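Local coordinates for protein amine Dehydrogenase (Pseudomonas putida, PDB 1JMX) that oxidises amines as a quinohemoprotein dehydrogenase, this subunit carrying two hemes c that probably pass on the electrons released, at residues Met82-Leu86 / Gly262-Glu266; Ser187-Leu191 / Arg272-Phe276; Gly194-Gly198 / Val289-Phe293; Gly235-Arg239 / Gln251-Leu256; Val370-Ser375 / Gly391-Ala395. Residues are numbered along the deposited sequence.

Contact 1 of 5, residues Met82-Leu86 / Gly262-Glu266; sequences MERRL and GRMFE
Residues 82-86 form an irregular loop and 262-266 an extended strand, and the backbones come closest where the CA atoms of E83 and R263 lie 5.8 Å apart. In the loop, R84 takes a left-handed conformation (phi 56°, psi 38°) and R85 is the centre of an inverse gamma turn, closed by a weak bond from L86 N to R84 O of 3.1 Å. In the strand, R263 and F265 point their CA-to-CB bonds toward the loop while M264 points away. R263 is fully extended (chi1 to chi3 all t), so that its NH1 donates to E83 O at 2.9 Å; its NH2 goes to the carbonyl of D270. F265, with chi1 p, offers a ring face to R84 CB, and its CZ comes 3.5 Å from R84 CG. The guanidinium of R84 turns away to a salt bridge with D270. R85 NE pairs with E83 OE1 at 3.0 Å in a salt bridge within the loop, and one face of its guanidinium lies on R263, CZ to CD 3.5 Å. The two like charges approach to 3.8 Å, R85 NH1 to R263 NE; a second acid, D275, takes R85 NH1. G262 packs its CA 3.5 Å from E83 OE2. This is a buried interdomain contact, where a loop of the heme-binding region is clamped by arginines onto the outside of an antiparallel beta barrel.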
# COMPACT_ATOMS: atom_id res chain seq x y z
N MET A 82 4.47 -6.52 -14.40
CA MET A 82 3.59 -7.49 -15.05
C MET A 82 3.98 -8.90 -14.61
O MET A 82 3.14 -9.79 -14.54
CB MET A 82 3.69 -7.39 -16.58
CG MET A 82 3.20 -6.08 -17.16
SD MET A 82 3.44 -5.97 -18.95
CE MET A 82 5.15 -5.48 -19.01
N GLU A 83 5.27 -9.07 -14.31
CA GLU A 83 5.81 -10.35 -13.88
C GLU A 83 5.58 -10.60 -12.39
O GLU A 83 6.02 -11.60 -11.85
CB GLU A 83 7.29 -10.44 -14.24
CG GLU A 83 7.53 -10.44 -15.75
CD GLU A 83 9.00 -10.29 -16.14
OE1 GLU A 83 9.82 -10.00 -15.25
OE2 GLU A 83 9.32 -10.44 -17.33
N ARG A 84 4.87 -9.67 -11.75
CA ARG A 84 4.53 -9.77 -10.34
C ARG A 84 5.70 -9.95 -9.39
O ARG A 84 5.62 -10.72 -8.43
CB ARG A 84 3.50 -10.89 -10.12
CG ARG A 84 2.20 -10.74 -10.91
CD ARG A 84 1.45 -9.47 -10.53
NE ARG A 84 0.96 -9.51 -9.16
CZ ARG A 84 0.43 -8.47 -8.52
NH1 ARG A 84 0.31 -7.30 -9.13
NH2 ARG A 84 0.00 -8.60 -7.28
N ARG A 85 6.80 -9.27 -9.69
CA ARG A 85 7.97 -9.32 -8.84
C ARG A 85 7.78 -8.19 -7.83
O ARG A 85 8.34 -7.10 -7.97
CB ARG A 85 9.24 -9.13 -9.67
CG ARG A 85 9.43 -10.18 -10.74
CD ARG A 85 10.75 -9.99 -11.45
NE ARG A 85 10.91 -10.86 -12.61
CZ ARG A 85 11.45 -12.08 -12.59
NH1 ARG A 85 11.90 -12.60 -11.45
NH2 ARG A 85 11.54 -12.78 -13.71
N LEU A 86 6.96 -8.45 -6.82
CA LEU A 86 6.63 -7.46 -5.80
C LEU A 86 7.71 -7.09 -4.77
O LEU A 86 7.51 -6.17 -4.00
CB LEU A 86 5.29 -7.79 -5.12
CG LEU A 86 4.05 -7.24 -5.85
CD1 LEU A 86 3.90 -7.88 -7.21
CD2 LEU A 86 2.79 -7.47 -5.03
N GLY A 262 10.59 -14.18 -19.51
CA GLY A 262 9.62 -13.75 -18.54
C GLY A 262 9.64 -14.52 -17.24
O GLY A 262 10.69 -14.98 -16.79
N ARG A 263 8.46 -14.69 -16.67
CA ARG A 263 8.32 -15.37 -15.40
C ARG A 263 7.06 -16.21 -15.37
O ARG A 263 6.04 -15.85 -15.96
CB ARG A 263 8.29 -14.32 -14.28
CG ARG A 263 8.25 -14.87 -12.88
CD ARG A 263 8.46 -13.74 -11.88
NE ARG A 263 8.58 -14.24 -10.52
CZ ARG A 263 7.61 -14.22 -9.63
NH1 ARG A 263 6.42 -13.70 -9.94
NH2 ARG A 263 7.80 -14.75 -8.44
N MET A 264 7.15 -17.35 -14.72
CA MET A 264 6.03 -18.26 -14.58
C MET A 264 5.80 -18.40 -13.09
O MET A 264 6.70 -18.81 -12.36
CB MET A 264 6.37 -19.61 -15.19
CG MET A 264 5.29 -20.19 -16.05
SD MET A 264 5.83 -21.73 -16.77
CE MET A 264 4.46 -22.77 -16.37
N PHE A 265 4.60 -18.05 -12.62
CA PHE A 265 4.31 -18.12 -11.19
C PHE A 265 2.95 -18.70 -10.87
O PHE A 265 2.09 -18.81 -11.74
CB PHE A 265 4.42 -16.72 -10.58
CG PHE A 265 3.56 -15.69 -11.26
CD1 PHE A 265 2.28 -15.42 -10.78
CD2 PHE A 265 4.01 -15.01 -12.38
CE1 PHE A 265 1.46 -14.48 -11.41
CE2 PHE A 265 3.21 -14.08 -13.02
CZ PHE A 265 1.93 -13.81 -12.53
N GLU A 266 2.75 -19.07 -9.62
CA GLU A 266 1.47 -19.60 -9.20
C GLU A 266 0.43 -18.49 -9.27
O GLU A 266 0.61 -17.43 -8.67
CB GLU A 266 1.55 -20.13 -7.79
CG GLU A 266 2.19 -21.48 -7.69
CD GLU A 266 1.92 -22.10 -6.36
OE1 GLU A 266 2.89 -22.37 -5.63
OE2 GLU A 266 0.73 -22.32 -6.03

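Contact 2 of 5, residues Ser187-Leu191 / Arg272-Phe276; sequences SGHML and RGLDF
Strands 187-190 and 273-276 run antiparallel, their axes 4.3 Å apart at closest and 150° between directions. H189 and D275 form the hydrogen-bonded pair, with H189 N to D275 O at 3.2 Å and D275 N to H189 O at 2.9 Å; G188 faces F276 in a non-hydrogen-bonded pair, CA to CA 4.5 Å. M190, L274 and F276 direct their side chains to one face, H189 and D275 to the other. M190 is extended (chi1 and chi2 t, chi3 -91°), which brings its CE 3.6 Å from L274 CD2, while its CG sits 3.0 Å from G273 O. L274 adopts chi1 p with chi2 off a well at 133°. F276 is t and stacks its ring on F253. G188 matters here: a CB would clash with D275 O, already 3.0 Å from G188 CA. On the opposite face H189 is t, its ring meeting that of Y411, and D275 is m and salt-bridged to R85. Past the last strand residue a water spans the gap, accepting from L191 N and donating to G273 O, both at 2.9 Å. The first and last strands of the barrel are thus sealed by backbone bonds and one water, with an apolar face backing the seam and a polar face turned to the neighbouring domains.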
# COMPACT_ATOMS: atom_id res chain seq x y z
N SER A 187 14.49 -23.15 -20.05
CA SER A 187 15.34 -23.26 -18.88
C SER A 187 14.81 -22.21 -17.91
O SER A 187 14.33 -21.16 -18.33
CB SER A 187 16.79 -22.95 -19.26
OG SER A 187 17.62 -23.06 -18.13
N GLY A 188 14.91 -22.50 -16.63
CA GLY A 188 14.44 -21.56 -15.63
C GLY A 188 14.92 -21.93 -14.25
O GLY A 188 15.57 -22.96 -14.06
N HIS A 189 14.59 -21.09 -13.27
CA HIS A 189 15.00 -21.32 -11.90
C HIS A 189 13.97 -20.80 -10.91
O HIS A 189 13.52 -19.66 -11.02
CB HIS A 189 16.34 -20.64 -11.63
CG HIS A 189 16.90 -20.93 -10.27
ND1 HIS A 189 16.48 -20.25 -9.14
CD2 HIS A 189 17.80 -21.84 -9.85
CE1 HIS A 189 17.11 -20.74 -8.08
NE2 HIS A 189 17.91 -21.70 -8.48
N MET A 190 13.60 -21.63 -9.95
CA MET A 190 12.66 -21.22 -8.92
C MET A 190 13.43 -21.04 -7.62
O MET A 190 14.11 -21.95 -7.16
CB MET A 190 11.56 -22.27 -8.74
CG MET A 190 10.48 -21.84 -7.76
SD MET A 190 9.21 -23.09 -7.51
CE MET A 190 8.04 -22.63 -8.75
N LEU A 191 13.37 -19.83 -7.06
CA LEU A 191 14.06 -19.51 -5.81
C LEU A 191 13.67 -20.53 -4.74
O LEU A 191 12.51 -20.88 -4.59
CB LEU A 191 13.66 -18.11 -5.36
CG LEU A 191 14.72 -17.02 -5.17
CD1 LEU A 191 15.75 -17.01 -6.28
CD2 LEU A 191 13.99 -15.69 -5.12
N ARG A 272 5.83 -17.27 -5.50
CA ARG A 272 6.19 -18.63 -5.85
C ARG A 272 6.22 -18.75 -7.36
O ARG A 272 5.21 -19.01 -8.01
CB ARG A 272 5.18 -19.59 -5.23
CG ARG A 272 4.91 -19.23 -3.79
CD ARG A 272 3.83 -20.05 -3.16
NE ARG A 272 3.33 -19.39 -1.97
CZ ARG A 272 2.43 -19.90 -1.14
NH1 ARG A 272 1.93 -21.11 -1.36
NH2 ARG A 272 2.01 -19.18 -0.11
N GLY A 273 7.40 -18.52 -7.93
CA GLY A 273 7.56 -18.59 -9.36
C GLY A 273 8.96 -18.93 -9.77
O GLY A 273 9.83 -19.19 -8.94
N LEU A 274 9.19 -18.92 -11.07
CA LEU A 274 10.50 -19.23 -11.62
C LEU A 274 10.83 -18.31 -12.78
O LEU A 274 9.95 -17.86 -13.50
CB LEU A 274 10.54 -20.70 -12.07
CG LEU A 274 9.45 -21.20 -13.02
CD1 LEU A 274 10.05 -21.97 -14.15
CD2 LEU A 274 8.43 -22.04 -12.28
N ASP A 275 12.11 -17.97 -12.91
CA ASP A 275 12.56 -17.15 -14.03
C ASP A 275 12.42 -18.07 -15.22
O ASP A 275 12.64 -19.28 -15.10
CB ASP A 275 14.00 -16.71 -13.84
CG ASP A 275 14.13 -15.65 -12.77
OD1 ASP A 275 13.11 -15.02 -12.44
OD2 ASP A 275 15.25 -15.44 -12.27
N PHE A 276 12.08 -17.52 -16.36
CA PHE A 276 11.87 -18.35 -17.52
C PHE A 276 12.41 -17.79 -18.81
O PHE A 276 12.10 -16.66 -19.20
CB PHE A 276 10.37 -18.62 -17.64
CG PHE A 276 9.99 -19.55 -18.75
CD1 PHE A 276 9.63 -20.86 -18.47
CD2 PHE A 276 9.91 -19.09 -20.06
CE1 PHE A 276 9.18 -21.70 -19.49
CE2 PHE A 276 9.47 -19.92 -21.08
CZ PHE A 276 9.10 -21.23 -20.80
O HOH W 1 12.18 -17.62 -8.44

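Contact 3 of 5, residues Gly194-Gly198 / Val289-Phe293; sequences GDVRG and VQPAF
Strand 194-198 and segment 289-293 do not pair as strands; their nearest CA atoms, those of D195 and Q290, are 6.9 Å apart, and side chains make the link. Backbone first: 194-198 is extended, with D195 and R197 pointing toward the partner and V196 away. Strand 289-290 ends in a cis peptide between Q290 and P291. The hydrogen bonds all centre on the amide of Q290, which reaches across with chi1 m and chi2 t. Its NE2 donates to V196 O at 3.1 Å, almost linearly at 174°. Its OE1 accepts twice from R197, from NE at 2.7 Å and from NH2 at 3.0 Å, lying near the plane of the guanidinium, at its edge. To present that edge R197 curls back with chi1 p and both chi2 and chi3 m. In van der Waals packing, D195 CB rests 3.7 Å from Q290 CD. V289 points the other way, onto strands 299-307 and 354-362 of its own sheet. At this point the polar link between the barrel and the next beta domain runs through one glutamine side chain: its amide serves as donor to a main-chain carbonyl and as acceptor for an arginine, so the joint is polar and directional, resting on neutral glutamine rather than an ion pair.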
# COMPACT_ATOMS: atom_id res chain seq x y z
N GLY A 194 15.07 -24.61 -7.16
CA GLY A 194 16.10 -25.05 -8.07
C GLY A 194 15.82 -24.89 -9.54
O GLY A 194 14.77 -24.39 -9.94
N ASP A 195 16.78 -25.35 -10.34
CA ASP A 195 16.70 -25.29 -11.79
C ASP A 195 15.59 -26.13 -12.38
O ASP A 195 15.12 -27.07 -11.76
CB ASP A 195 18.04 -25.70 -12.41
CG ASP A 195 19.13 -24.66 -12.22
OD1 ASP A 195 20.31 -25.03 -12.09
OD2 ASP A 195 18.80 -23.45 -12.20
N VAL A 196 15.17 -25.74 -13.57
CA VAL A 196 14.10 -26.42 -14.29
C VAL A 196 14.46 -26.33 -15.77
O VAL A 196 15.11 -25.38 -16.21
CB VAL A 196 12.72 -25.76 -14.01
CG1 VAL A 196 12.60 -24.43 -14.72
CG2 VAL A 196 11.59 -26.67 -14.42
N ARG A 197 14.10 -27.37 -16.52
CA ARG A 197 14.38 -27.40 -17.95
C ARG A 197 13.41 -28.34 -18.63
O ARG A 197 12.89 -29.27 -18.00
CB ARG A 197 15.82 -27.85 -18.23
CG ARG A 197 16.05 -29.37 -18.29
CD ARG A 197 16.06 -30.03 -16.93
NE ARG A 197 17.26 -29.69 -16.17
CZ ARG A 197 17.89 -30.53 -15.35
NH1 ARG A 197 17.44 -31.77 -15.18
NH2 ARG A 197 18.95 -30.12 -14.67
N GLY A 198 13.16 -28.10 -19.91
CA GLY A 198 12.24 -28.95 -20.64
C GLY A 198 11.88 -28.40 -22.00
O GLY A 198 12.59 -27.57 -22.56
N VAL A 289 23.64 -24.01 -18.36
CA VAL A 289 24.41 -25.12 -17.83
C VAL A 289 23.74 -25.31 -16.48
O VAL A 289 23.52 -24.34 -15.76
CB VAL A 289 25.90 -24.74 -17.59
CG1 VAL A 289 26.73 -25.99 -17.34
CG2 VAL A 289 26.45 -23.96 -18.76
N GLN A 290 23.39 -26.54 -16.13
CA GLN A 290 22.74 -26.80 -14.85
C GLN A 290 23.38 -28.00 -14.15
O GLN A 290 23.16 -29.14 -14.55
CB GLN A 290 21.24 -27.07 -15.05
CG GLN A 290 20.50 -26.00 -15.87
CD GLN A 290 19.00 -26.24 -15.95
OE1 GLN A 290 18.53 -27.35 -15.73
NE2 GLN A 290 18.25 -25.19 -16.24
N PRO A 291 24.15 -27.77 -13.07
CA PRO A 291 24.50 -26.50 -12.43
C PRO A 291 25.48 -25.69 -13.25
O PRO A 291 26.08 -26.21 -14.19
CB PRO A 291 25.17 -26.95 -11.13
CG PRO A 291 24.65 -28.34 -10.91
CD PRO A 291 24.67 -28.91 -12.29
N ALA A 292 25.66 -24.44 -12.86
CA ALA A 292 26.57 -23.53 -13.54
C ALA A 292 27.88 -23.37 -12.77
O ALA A 292 28.59 -22.38 -12.92
CB ALA A 292 25.91 -22.18 -13.75
N PHE A 293 28.19 -24.35 -11.92
CA PHE A 293 29.42 -24.34 -11.14
C PHE A 293 29.93 -25.76 -10.91
O PHE A 293 29.15 -26.72 -10.87
CB PHE A 293 29.20 -23.63 -9.79
CG PHE A 293 28.11 -24.24 -8.95
CD1 PHE A 293 28.37 -25.32 -8.11
CD2 PHE A 293 26.81 -23.73 -8.99
CE1 PHE A 293 27.36 -25.88 -7.33
CE2 PHE A 293 25.80 -24.28 -8.22
CZ PHE A 293 26.07 -25.36 -7.38

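Contact 4 of 5, residues Gly235-Arg239 / Gln251-Leu256; sequences GYEWR and QVFAAL
Strands 237-239 and 251-256 cross at 144° between their directions, axes 4.9 Å apart at closest, in antiparallel register: E237 opposite A254, W238 opposite F253, R239 opposite V252, each with CA atoms 5.1 Å apart. W238 and F253 are the hydrogen-bonded pair, W238 N to F253 O 3.0 Å and F253 N to W238 O 3.1 Å; a further bond, A255 N to Y236 O, is 2.8 Å. On one face the five-membered ring of W238 (chi1 t) and the ring of F253 (m) have planes within 9° of parallel, centroids 5.1 Å apart, but are slid so that they barely overlap, W238 CD1 meeting F253 CD2 at 3.4 Å. At the indole edge, W238 NE1 donates to Q251 OE1 at 3.0 Å. On the other face R239 folds back (chi1 and chi2 m), and V252 fills the hollow under its guanidinium, R239 CZ to V252 CG1 3.7 Å; R239 NH1 binds E237 OE1 at 2.9 Å, and E35 holds NH2. At the far end L256 CD2 packs against Y236 CB at 3.4 Å, beside the ring, while A254 CB, a small bump, meets the ring edge, 4.3 Å from Y236 CD1. The tyrosine OH goes on to L70 O. Y236 and E237 face Y233, a classic beta bulge at the entry to this beta hairpin, two successive strands of the eight-stranded antiparallel barrel.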
# COMPACT_ATOMS: atom_id res chain seq x y z
N GLY A 235 1.30 -8.72 -30.51
CA GLY A 235 2.37 -9.42 -31.21
C GLY A 235 3.55 -9.93 -30.42
O GLY A 235 4.41 -10.61 -30.99
N TYR A 236 3.62 -9.63 -29.12
CA TYR A 236 4.74 -10.10 -28.29
C TYR A 236 4.37 -10.40 -26.84
O TYR A 236 5.03 -11.22 -26.21
CB TYR A 236 5.92 -9.12 -28.35
CG TYR A 236 5.77 -7.87 -27.51
CD1 TYR A 236 6.49 -7.71 -26.33
CD2 TYR A 236 4.92 -6.84 -27.91
CE1 TYR A 236 6.37 -6.55 -25.56
CE2 TYR A 236 4.79 -5.68 -27.15
CZ TYR A 236 5.52 -5.54 -25.98
OH TYR A 236 5.42 -4.39 -25.26
N GLU A 237 3.33 -9.75 -26.33
CA GLU A 237 2.90 -9.96 -24.94
C GLU A 237 2.15 -11.27 -24.72
O GLU A 237 0.93 -11.36 -24.83
CB GLU A 237 2.07 -8.78 -24.44
CG GLU A 237 2.87 -7.50 -24.20
CD GLU A 237 3.78 -7.55 -22.97
OE1 GLU A 237 3.96 -8.63 -22.36
OE2 GLU A 237 4.33 -6.49 -22.60
N TRP A 238 2.93 -12.28 -24.35
CA TRP A 238 2.43 -13.62 -24.10
C TRP A 238 1.87 -13.80 -22.69
O TRP A 238 2.57 -13.56 -21.70
CB TRP A 238 3.57 -14.61 -24.34
CG TRP A 238 3.28 -16.03 -23.97
CD1 TRP A 238 3.34 -16.59 -22.73
CD2 TRP A 238 2.96 -17.10 -24.88
NE1 TRP A 238 3.09 -17.94 -22.80
CE2 TRP A 238 2.85 -18.28 -24.10
CE3 TRP A 238 2.75 -17.17 -26.26
CZ2 TRP A 238 2.54 -19.52 -24.68
CZ3 TRP A 238 2.45 -18.40 -26.83
CH2 TRP A 238 2.35 -19.56 -26.04
N ARG A 239 0.62 -14.23 -22.61
CA ARG A 239 -0.04 -14.47 -21.34
C ARG A 239 -0.60 -15.88 -21.36
O ARG A 239 -1.45 -16.20 -22.18
CB ARG A 239 -1.18 -13.46 -21.11
CG ARG A 239 -0.71 -12.04 -20.96
CD ARG A 239 0.16 -11.88 -19.73
NE ARG A 239 0.63 -10.51 -19.61
CZ ARG A 239 1.61 -9.99 -20.34
NH1 ARG A 239 2.23 -10.73 -21.25
NH2 ARG A 239 1.93 -8.72 -20.21
N GLN A 251 1.86 -17.41 -17.02
CA GLN A 251 3.09 -17.17 -17.76
C GLN A 251 3.01 -15.76 -18.31
O GLN A 251 2.08 -15.43 -19.04
CB GLN A 251 3.21 -18.13 -18.95
CG GLN A 251 3.22 -19.61 -18.61
CD GLN A 251 3.44 -20.47 -19.83
OE1 GLN A 251 2.89 -20.22 -20.89
NE2 GLN A 251 4.27 -21.50 -19.68
N VAL A 252 3.94 -14.91 -17.91
CA VAL A 252 3.99 -13.55 -18.42
C VAL A 252 5.35 -13.42 -19.11
O VAL A 252 6.38 -13.20 -18.46
CB VAL A 252 3.83 -12.51 -17.28
CG1 VAL A 252 4.02 -11.10 -17.81
CG2 VAL A 252 2.47 -12.66 -16.62
N PHE A 253 5.35 -13.68 -20.41
CA PHE A 253 6.57 -13.62 -21.19
C PHE A 253 6.46 -12.57 -22.28
O PHE A 253 5.38 -12.09 -22.60
CB PHE A 253 6.86 -14.96 -21.90
CG PHE A 253 6.82 -16.17 -21.00
CD1 PHE A 253 7.23 -16.09 -19.67
CD2 PHE A 253 6.36 -17.38 -21.49
CE1 PHE A 253 7.18 -17.21 -18.85
CE2 PHE A 253 6.30 -18.51 -20.67
CZ PHE A 253 6.71 -18.42 -19.34
N ALA A 254 7.62 -12.23 -22.82
CA ALA A 254 7.73 -11.30 -23.92
C ALA A 254 8.32 -12.22 -24.97
O ALA A 254 9.38 -12.80 -24.77
CB ALA A 254 8.69 -10.19 -23.60
N ALA A 255 7.55 -12.46 -26.03
CA ALA A 255 7.95 -13.33 -27.13
C ALA A 255 8.48 -12.48 -28.27
O ALA A 255 7.72 -11.87 -29.01
CB ALA A 255 6.77 -14.16 -27.60
N LEU A 256 9.80 -12.44 -28.39
CA LEU A 256 10.46 -11.65 -29.42
C LEU A 256 11.63 -12.39 -30.08
O LEU A 256 12.44 -13.00 -29.39
CB LEU A 256 10.99 -10.35 -28.81
CG LEU A 256 9.99 -9.39 -28.17
CD1 LEU A 256 10.73 -8.37 -27.32
CD2 LEU A 256 9.14 -8.72 -29.26

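Contact 5 of 5, residues Val370-Ser375 / Gly391-Ala395; sequences VVPAFS and GRFEA
Two main-chain bonds hold segments 370-375 and 391-395 together: V371 N to E394 O and E394 N to V371 O, each 2.9 Å. They make V371 and E394 an antiparallel hydrogen-bonded pair, CA to CA 5.2 Å, followed by the non-hydrogen-bonded pair V370 and A395 at 4.8 Å. Beyond V371 a cis peptide leads into P372, which has no NH to give, and the chains part. The CA atoms of S375 and G391 stand 7.0 Å apart. There a water closes the gap, lying 3.1 Å from S375 OG and accepting from R392 N at 3.1 Å. V371 O also receives a CA-H...O contact from F393 CA, 3.4 Å, and E394 O one from V370 CA, 3.5 Å. The F393 ring (chi1 m) fills the widened space: its CD2 lies 4.0 Å from V370 CG1 and 3.9 Å from P372 CD, and its CE2 is 3.4 Å from S375 OG. The charged ends look outward from the pair: E394 OE1 accepts from the backbone N of A192, and R392 NH1 donates to L191 O. Strand 391-400 is flanked further by strand 406-420, whose W416 packs on V370 and F393. Strand 367-378 changes partner at the cis-proline: V370-V371 pair with 391-400, whereas A373 and S375 bond to the parallel strand 476-484. L191 and A192 bring in the barrel's first hairpin.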
# COMPACT_ATOMS: atom_id res chain seq x y z
N VAL A 370 22.78 -13.38 0.56
CA VAL A 370 21.42 -13.91 0.58
C VAL A 370 20.61 -13.16 -0.47
O VAL A 370 20.62 -11.93 -0.53
CB VAL A 370 20.76 -13.75 1.97
CG1 VAL A 370 19.29 -14.15 1.91
CG2 VAL A 370 21.48 -14.60 2.99
N VAL A 371 19.92 -13.93 -1.31
CA VAL A 371 19.11 -13.39 -2.38
C VAL A 371 17.65 -13.85 -2.20
O VAL A 371 17.39 -15.05 -2.11
CB VAL A 371 19.64 -13.89 -3.74
CG1 VAL A 371 18.68 -13.52 -4.86
CG2 VAL A 371 21.01 -13.29 -4.00
N PRO A 372 16.70 -12.90 -2.12
CA PRO A 372 16.92 -11.45 -2.18
C PRO A 372 17.49 -10.89 -0.86
O PRO A 372 17.26 -11.46 0.21
CB PRO A 372 15.51 -10.92 -2.44
CG PRO A 372 14.65 -11.87 -1.69
CD PRO A 372 15.26 -13.20 -2.06
N ALA A 373 18.24 -9.80 -0.96
CA ALA A 373 18.85 -9.17 0.22
C ALA A 373 17.78 -8.60 1.16
O ALA A 373 17.94 -8.63 2.38
CB ALA A 373 19.82 -8.07 -0.20
N PHE A 374 16.70 -8.08 0.56
CA PHE A 374 15.57 -7.53 1.30
C PHE A 374 14.27 -8.01 0.64
O PHE A 374 14.15 -8.04 -0.58
CB PHE A 374 15.60 -6.00 1.30
CG PHE A 374 14.46 -5.37 2.06
CD1 PHE A 374 14.43 -5.41 3.45
CD2 PHE A 374 13.40 -4.77 1.39
CE1 PHE A 374 13.37 -4.85 4.17
CE2 PHE A 374 12.33 -4.21 2.09
CZ PHE A 374 12.31 -4.25 3.48
N SER A 375 13.31 -8.42 1.46
CA SER A 375 12.04 -8.91 0.94
C SER A 375 10.90 -8.76 1.95
O SER A 375 11.13 -8.54 3.14
CB SER A 375 12.16 -10.37 0.50
OG SER A 375 12.36 -11.24 1.61
N GLY A 391 8.61 -16.07 2.21
CA GLY A 391 9.91 -15.48 1.96
C GLY A 391 10.62 -16.66 1.31
O GLY A 391 10.52 -17.78 1.80
N ARG A 392 11.25 -16.45 0.16
CA ARG A 392 11.96 -17.55 -0.51
C ARG A 392 13.37 -17.08 -0.77
O ARG A 392 13.58 -16.07 -1.44
CB ARG A 392 11.25 -17.94 -1.80
CG ARG A 392 9.93 -18.61 -1.55
CD ARG A 392 9.26 -18.96 -2.85
NE ARG A 392 8.29 -20.02 -2.65
CZ ARG A 392 8.56 -21.31 -2.83
NH1 ARG A 392 9.77 -21.70 -3.22
NH2 ARG A 392 7.62 -22.21 -2.59
N PHE A 393 14.34 -17.82 -0.25
CA PHE A 393 15.72 -17.39 -0.37
C PHE A 393 16.69 -18.35 -1.00
O PHE A 393 16.45 -19.55 -1.07
CB PHE A 393 16.24 -16.96 1.00
CG PHE A 393 15.32 -16.04 1.73
CD1 PHE A 393 14.37 -16.54 2.61
CD2 PHE A 393 15.38 -14.67 1.51
CE1 PHE A 393 13.49 -15.68 3.27
CE2 PHE A 393 14.50 -13.81 2.16
CZ PHE A 393 13.56 -14.32 3.04
N GLU A 394 17.82 -17.79 -1.40
CA GLU A 394 18.89 -18.54 -2.02
C GLU A 394 20.21 -17.97 -1.49
O GLU A 394 20.28 -16.79 -1.13
CB GLU A 394 18.78 -18.37 -3.54
CG GLU A 394 19.31 -19.51 -4.34
CD GLU A 394 18.34 -20.66 -4.48
OE1 GLU A 394 17.29 -20.48 -5.14
OE2 GLU A 394 18.64 -21.76 -3.98
N ALA A 395 21.23 -18.81 -1.36
CA ALA A 395 22.54 -18.35 -0.87
C ALA A 395 23.50 -18.27 -2.05
O ALA A 395 23.87 -19.29 -2.63
CB ALA A 395 23.08 -19.28 0.19
O HOH W 2 11.37 -13.43 -0.32

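Contacts 2 and 4 lie wholly in the eight-stranded antiparallel barrel; contacts 1 and 3 each have one segment in it, on strands 259-266 and 194-204. Contact 4 is the hairpin of strands 237-244 and 247-256, and contact 2 closes the barrel by joining its first and last strands. Centres of contacts 1 and 2 are 9 Å apart, of 1 and 4 12 Å. Along the chain, contact 4 is nested inside the loops closed by contacts 1, 2 and 3, while contact 5 comes after them all. Contacts 1 and 3 tie the heme-binding region and the third domain to the barrel; contact 5, in the fourth, touches contact 2 through L191-R392. The barrel thus sits centrally among the domains.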